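Local coordinates for ancylostoma secreted protein 1 (Necator americanus, PDB 3NT8) that is a hookworm protein built of two CAP domains and probably associated with the transition of infective larvae to parasitism, at residues Phe248-Ser251 against Val252-Leu256. Sequence-based numbering, arbitrary orientation.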
ATOM      1  N   PHE A 248      -4.598 -14.395  -0.043  1.00 17.63           N
ATOM      2  CA  PHE A 248      -5.972 -14.041   0.143  1.00 17.44           C
ATOM      3  C   PHE A 248      -6.911 -15.193  -0.258  1.00 17.52           C
ATOM      4  O   PHE A 248      -7.886 -15.473   0.460  1.00 17.43           O
ATOM      5  CB  PHE A 248      -6.298 -12.776  -0.630  1.00 17.35           C
ATOM      6  CG  PHE A 248      -5.926 -11.466   0.054  1.00 14.13           C
ATOM      7  CD1 PHE A 248      -6.176 -11.262   1.403  1.00 16.97           C
ATOM      8  CD2 PHE A 248      -5.450 -10.375  -0.714  1.00 12.44           C
ATOM      9  CE1 PHE A 248      -5.905 -10.011   2.073  1.00 14.44           C
ATOM     10  CE2 PHE A 248      -5.165  -9.119  -0.061  1.00 16.90           C
ATOM     11  CZ  PHE A 248      -5.434  -8.958   1.356  1.00 14.42           C
ATOM     12  N   ARG A 249      -6.628 -15.872  -1.366  1.00 15.79           N
ATOM     13  CA  ARG A 249      -7.451 -17.022  -1.746  1.00 15.98           C
ATOM     14  C   ARG A 249      -7.323 -18.158  -0.712  1.00 17.19           C
ATOM     15  O   ARG A 249      -8.288 -18.896  -0.478  1.00 16.68           O
ATOM     16  CB  ARG A 249      -7.017 -17.541  -3.103  1.00 14.83           C
ATOM     17  CG  ARG A 249      -7.509 -16.677  -4.234  1.00 15.52           C
ATOM     18  CD  ARG A 249      -6.807 -16.949  -5.531  1.00 14.10           C
ATOM     19  NE  ARG A 249      -7.321 -18.147  -6.162  1.00 12.70           N
ATOM     20  CZ  ARG A 249      -8.385 -18.173  -6.948  1.00 13.41           C
ATOM     21  NH1 ARG A 249      -9.076 -17.036  -7.206  1.00 15.33           N
ATOM     22  NH2 ARG A 249      -8.793 -19.318  -7.459  1.00 13.54           N
ATOM     23  N   SER A 250      -6.118 -18.322  -0.141  1.00 16.78           N
ATOM     24  CA  SER A 250      -5.925 -19.319   0.915  1.00 17.88           C
ATOM     25  C   SER A 250      -6.763 -19.001   2.158  1.00 17.75           C
ATOM     26  O   SER A 250      -7.452 -19.883   2.731  1.00 19.37           O
ATOM     27  CB  SER A 250      -4.449 -19.446   1.291  1.00 15.88           C
ATOM     28  OG  SER A 250      -4.298 -20.353   2.368  1.00 16.70           O
ATOM     29  N   SER A 251      -6.693 -17.731   2.569  1.00 17.62           N
ATOM     30  CA  SER A 251      -7.436 -17.246   3.680  1.00 17.19           C
ATOM     31  C   SER A 251      -8.928 -17.400   3.497  1.00 17.43           C
ATOM     32  O   SER A 251      -9.616 -17.852   4.422  1.00 16.67           O
ATOM     33  CB  SER A 251      -7.090 -15.819   4.003  1.00 17.21           C
ATOM     34  OG  SER A 251      -7.683 -15.517   5.263  1.00 21.54           O
ATOM     35  N   VAL A 252      -9.429 -17.007   2.323  1.00 17.38           N
ATOM     36  CA  VAL A 252     -10.858 -17.079   2.058  1.00 17.01           C
ATOM     37  C   VAL A 252     -11.366 -18.506   1.963  1.00 17.04           C
ATOM     38  O   VAL A 252     -12.491 -18.755   2.397  1.00 18.89           O
ATOM     39  CB  VAL A 252     -11.278 -16.217   0.823  1.00 16.33           C
ATOM     40  CG1 VAL A 252     -11.242 -17.003  -0.428  1.00 18.03           C
ATOM     41  CG2 VAL A 252     -12.621 -15.597   0.997  1.00 16.46           C
ATOM     42  N   ALA A 253     -10.578 -19.434   1.422  1.00 17.00           N
ATOM     43  CA  ALA A 253     -11.024 -20.795   1.318  1.00 17.56           C
ATOM     44  C   ALA A 253     -11.175 -21.457   2.685  1.00 18.13           C
ATOM     45  O   ALA A 253     -11.948 -22.367   2.819  1.00 20.01           O
ATOM     46  CB  ALA A 253     -10.118 -21.605   0.453  1.00 18.08           C
ATOM     47  N   ARG A 254     -10.435 -21.001   3.670  1.00 17.96           N
ATOM     48  CA  ARG A 254     -10.398 -21.626   4.982  1.00 19.44           C
ATOM     49  C   ARG A 254     -11.341 -20.952   5.957  1.00 20.00           C
ATOM     50  O   ARG A 254     -11.335 -21.268   7.115  1.00 21.03           O
ATOM     51  CB  ARG A 254      -8.972 -21.661   5.530  1.00 17.29           C
ATOM     52  CG  ARG A 254      -8.165 -22.840   4.945  1.00 18.83           C
ATOM     53  CD  ARG A 254      -6.746 -22.736   5.366  1.00 15.37           C
ATOM     54  NE  ARG A 254      -6.029 -21.560   4.877  1.00 17.91           N
ATOM     55  CZ  ARG A 254      -5.469 -20.650   5.683  1.00 19.27           C
ATOM     56  NH1 ARG A 254      -5.536 -20.796   7.005  1.00 13.35           N
ATOM     57  NH2 ARG A 254      -4.762 -19.634   5.182  1.00 17.26           N
ATOM     58  N   GLY A 255     -12.157 -20.030   5.454  1.00 21.37           N
ATOM     59  CA  GLY A 255     -13.222 -19.399   6.258  1.00 21.34           C
ATOM     60  C   GLY A 255     -12.709 -18.292   7.130  1.00 21.47           C
ATOM     61  O   GLY A 255     -13.239 -18.072   8.235  1.00 22.23           O
ATOM     62  N   LEU A 256     -11.606 -17.651   6.708  1.00 20.16           N
ATOM     63  CA  LEU A 256     -10.980 -16.689   7.633  1.00 20.85           C
ATOM     64  C   LEU A 256     -11.243 -15.227   7.309  1.00 19.55           C
ATOM     65  O   LEU A 256     -10.943 -14.362   8.135  1.00 21.22           O
ATOM     66  CB  LEU A 256      -9.480 -16.983   7.800  1.00 19.39           C
ATOM     67  CG  LEU A 256      -9.214 -18.373   8.378  1.00 22.66           C
ATOM     68  CD1 LEU A 256      -7.675 -18.571   8.268  1.00 25.71           C
ATOM     69  CD2 LEU A 256      -9.656 -18.600   9.845  1.00 25.62           C
TER
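A Schellman motif closes the C-terminal end of helix 235-253, in the second CAP domain, where Ser251 meets Leu256. Leu256 N donates to Ser251 O at 3.0 Å, while Gly255 N makes a weak bond of 3.3 Å to Val252 O. Arg254 is the first residue to leave helical geometry, and Gly255, with its positive phi of 81°, follows as the C-prime residue. One turn earlier the ordinary ladder still runs, from Val252 N to Phe248 O and from Ala253 N to Arg249 O. It frays at Arg254 N, which is shared weakly between Ser250 O and Ser251 O, both 3.3 Å away.

Side chains also meet across this ending. Arg254 folds back along the last turn, its chain bent at chi3, and lays the edge of its guanidinium against Ser250. Arg254 NH2 reaches Ser250 OG at 2.9 Å, with an N-H...O angle of 151° and the oxygen lying 15° out of the guanidinium plane; Arg254 NE adds a weak bond to Ser250 O at 3.1 Å. Ser250 OG and Arg254 NE both also bond to Glu418 O. Beside the turn, Leu256 CB packs 3.4 Å from Ser251 OG, a hydroxyl that is hydrogen-bonded to the carboxylate of Glu257. Phe248 stacks on Trp330 of helix 318-330, and the guanidinium of Arg249 bonds to the carbonyls of Met362, Trp364 and Leu272.

The backbone carbonyls of the last turn thus gain a nearby positive charge, which probably complements the negative end of the helix dipole, and the Arg254-Ser250 pair ties that end to the C-terminal segment through Glu418.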